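Local coordinates for polysaccharide biosynthesis protein CapD (Bacillus thuringiensis HD-771, PDB 6BWC) that catalyses a step in CMP-pseudaminic acid biosynthesis, probably the NADP-dependent dehydration of UDP-N-acetylglucosamine, for flagellin glycosylation, at the interface of chains A and B. Sequence-based numbering; all coordinates share one arbitrary frame. Chains: chain A/B, Polysaccharide biosynthesis protein CapD.

The interface of chains A and B. Residues chain A 102, 106, 138, 141-142; chain B 106, 141, 144-145, 148.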
ATOM      1  N   VAL A 102     -15.848  -5.318  -6.940  1.00 10.40           N
ATOM      2  CA  VAL A 102     -15.365  -3.938  -6.961  1.00 10.03           C
ATOM      3  C   VAL A 102     -13.923  -3.951  -7.373  1.00  9.97           C
ATOM      4  O   VAL A 102     -13.510  -3.156  -8.213  1.00 10.04           O
ATOM      5  CB  VAL A 102     -15.527  -3.232  -5.604  1.00  9.88           C
ATOM      6  CG1 VAL A 102     -14.697  -1.943  -5.509  1.00  9.78           C
ATOM      7  CG2 VAL A 102     -16.986  -2.910  -5.407  1.00  9.92           C
ATOM      8  N   ILE A 106     -14.276  -2.325 -10.906  1.00 11.70           N
ATOM      9  CA  ILE A 106     -14.073  -0.880 -10.689  1.00 11.91           C
ATOM     10  C   ILE A 106     -12.613  -0.591 -10.566  1.00 12.56           C
ATOM     11  O   ILE A 106     -12.048  -0.041 -11.473  1.00 12.93           O
ATOM     12  CB  ILE A 106     -14.817  -0.333  -9.446  1.00 12.03           C
ATOM     13  CG1 ILE A 106     -16.349  -0.365  -9.675  1.00 11.94           C
ATOM     14  CG2 ILE A 106     -14.337   1.090  -9.104  1.00 12.12           C
ATOM     15  CD1 ILE A 106     -17.212  -0.063  -8.456  1.00 11.72           C
ATOM     16  N   ASN A 138     -25.259  -5.710  -7.912  1.00 12.42           N
ATOM     17  CA  ASN A 138     -23.946  -5.132  -7.732  1.00 12.48           C
ATOM     18  C   ASN A 138     -23.139  -5.080  -9.018  1.00 12.49           C
ATOM     19  O   ASN A 138     -22.618  -4.022  -9.363  1.00 12.37           O
ATOM     20  CB  ASN A 138     -23.163  -5.915  -6.684  1.00 12.51           C
ATOM     21  CG  ASN A 138     -21.889  -5.233  -6.311  1.00 12.57           C
ATOM     22  OD1 ASN A 138     -21.888  -4.032  -6.090  1.00 13.01           O
ATOM     23  ND2 ASN A 138     -20.789  -5.974  -6.266  1.00 12.80           N
ATOM     24  N   ALA A 141     -24.118  -2.400 -11.262  1.00 13.53           N
ATOM     25  CA  ALA A 141     -23.631  -1.139 -10.648  1.00 13.49           C
ATOM     26  C   ALA A 141     -22.153  -0.963 -10.871  1.00 13.39           C
ATOM     27  O   ALA A 141     -21.704   0.156 -11.097  1.00 13.78           O
ATOM     28  CB  ALA A 141     -23.923  -1.071  -9.144  1.00 13.58           C
ATOM     29  N   THR A 142     -21.386  -2.053 -10.792  1.00 13.28           N
ATOM     30  CA  THR A 142     -19.944  -1.970 -11.055  1.00 12.95           C
ATOM     31  C   THR A 142     -19.726  -1.585 -12.513  1.00 12.94           C
ATOM     32  O   THR A 142     -18.896  -0.729 -12.799  1.00 13.28           O
ATOM     33  CB  THR A 142     -19.142  -3.266 -10.712  1.00 12.52           C
ATOM     34  OG1 THR A 142     -19.424  -4.319 -11.650  1.00 11.55           O
ATOM     35  CG2 THR A 142     -19.397  -3.719  -9.258  1.00 12.26           C
TER
ATOM     36  N   ILE B 106     -18.013   3.390  -1.722  1.00 12.57           N
ATOM     37  CA  ILE B 106     -17.805   1.949  -1.774  1.00 12.69           C
ATOM     38  C   ILE B 106     -16.663   1.566  -0.852  1.00 12.80           C
ATOM     39  O   ILE B 106     -16.918   0.915   0.155  1.00 13.09           O
ATOM     40  CB  ILE B 106     -17.551   1.459  -3.220  1.00 12.96           C
ATOM     41  CG1 ILE B 106     -18.836   1.607  -4.043  1.00 12.73           C
ATOM     42  CG2 ILE B 106     -17.022   0.016  -3.240  1.00 13.03           C
ATOM     43  CD1 ILE B 106     -18.643   1.235  -5.496  1.00 13.00           C
ATOM     44  N   ALA B 141     -25.105   4.166  -8.424  1.00 14.90           N
ATOM     45  CA  ALA B 141     -24.278   2.956  -8.557  1.00 13.91           C
ATOM     46  C   ALA B 141     -23.505   2.645  -7.279  1.00 13.12           C
ATOM     47  O   ALA B 141     -23.506   1.506  -6.871  1.00 13.62           O
ATOM     48  CB  ALA B 141     -23.331   3.068  -9.747  1.00 13.66           C
ATOM     49  N   LEU B 144     -25.935   1.578  -4.271  1.00 13.23           N
ATOM     50  CA  LEU B 144     -26.387   0.199  -4.555  1.00 12.63           C
ATOM     51  C   LEU B 144     -25.286  -0.828  -4.274  1.00 12.46           C
ATOM     52  O   LEU B 144     -25.564  -1.918  -3.739  1.00 12.32           O
ATOM     53  CB  LEU B 144     -26.894   0.093  -5.993  1.00 12.43           C
ATOM     54  CG  LEU B 144     -27.171  -1.253  -6.671  1.00 12.34           C
ATOM     55  CD1 LEU B 144     -27.990  -2.245  -5.862  1.00 12.34           C
ATOM     56  CD2 LEU B 144     -27.890  -0.970  -7.973  1.00 12.30           C
ATOM     57  N   THR B 145     -24.044  -0.473  -4.612  1.00 12.10           N
ATOM     58  CA  THR B 145     -22.893  -1.316  -4.287  1.00 11.92           C
ATOM     59  C   THR B 145     -22.684  -1.350  -2.765  1.00 12.12           C
ATOM     60  O   THR B 145     -22.571  -2.428  -2.179  1.00 11.95           O
ATOM     61  CB  THR B 145     -21.608  -0.863  -5.017  1.00 11.71           C
ATOM     62  OG1 THR B 145     -21.772  -0.985  -6.442  1.00 11.59           O
ATOM     63  CG2 THR B 145     -20.400  -1.690  -4.583  1.00 11.63           C
ATOM     64  N   ARG B 148     -25.221  -3.482  -0.901  1.00 14.46           N
ATOM     65  CA  ARG B 148     -24.876  -4.889  -1.148  1.00 14.58           C
ATOM     66  C   ARG B 148     -23.792  -5.377  -0.199  1.00 15.40           C
ATOM     67  O   ARG B 148     -23.976  -6.406   0.472  1.00 15.81           O
ATOM     68  CB  ARG B 148     -24.377  -5.066  -2.594  1.00 14.40           C
ATOM     69  CG  ARG B 148     -25.243  -5.849  -3.557  1.00 14.34           C
ATOM     70  CD  ARG B 148     -26.703  -5.860  -3.215  1.00 13.99           C
ATOM     71  NE  ARG B 148     -27.551  -5.806  -4.393  1.00 13.73           N
ATOM     72  CZ  ARG B 148     -28.746  -5.202  -4.421  1.00 13.35           C
ATOM     73  NH1 ARG B 148     -29.461  -5.177  -5.539  1.00 13.33           N
ATOM     74  NH2 ARG B 148     -29.244  -4.606  -3.348  1.00 13.04           N
TER
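The side-chain amide of A:Asn138 presents its carbonyl end to B:Thr145. The hydroxyl OG1 of B:Thr145 donates a hydrogen bond to OD1 of A:Asn138 at 3.1 Å. The C=O...donor angle of 163° puts the hydroxyl close to straight ahead of the carbonyl bond. The other flat group is the guanidinium of B:Arg148. One of its faces is covered near the rim by CD1 of B:Leu144, from the same chain. Bends at chi2 and chi3 fold the B:Arg148 chain so that its guanidinium lies by this methyl. The aliphatic stem of B:Arg148 makes the contact across, with CG 3.8 Å from CB of A:Asn138.

These residues lie on helices 98-118 and 138-156 of chain A and 98-118 and 138-155 of chain B. The helix that starts at residue 138 carries the Tyr-x-x-x-Lys motif of short-chain dehydrogenases. Paired helices of this kind form the usual four-helix dimer interface of the family, so this contact is likely biological. The whole interface has two-fold symmetry, so the A:Asn138–B:Thr145 bond recurs with the chains swapped, while the Ile106 pair sits near the axis.

B:Thr145 has OG1 anti to its carbonyl carbon and beside its backbone N (chi1 -63°). This turns the hydroxyl back to its own helix, where it also bonds O of B:Ala141 at 3.1 Å. One hydroxyl proton would have to be shared between the two acceptors or alternate between them. The other branch, methyl CG2, stays beside the same amide oxygen and meets CG2 of A:Val102 at 3.7 Å.

The small A:Ala141 lets the helices come close. Its CB lies 3.5 Å from O of B:Ala141, and it also touches OG1 of B:Thr145 and lies more loosely against CG of B:Leu144.

The apolar end is formed by A:Val102 and the two Ile106 residues. A:Val102 and B:Ile106 pass in opposite directions, with both valine methyls against CG2 of the isoleucine. The isoleucines meet tip to tip, CD1 of A:Ile106 lying 3.5 Å from CD1 of B:Ile106.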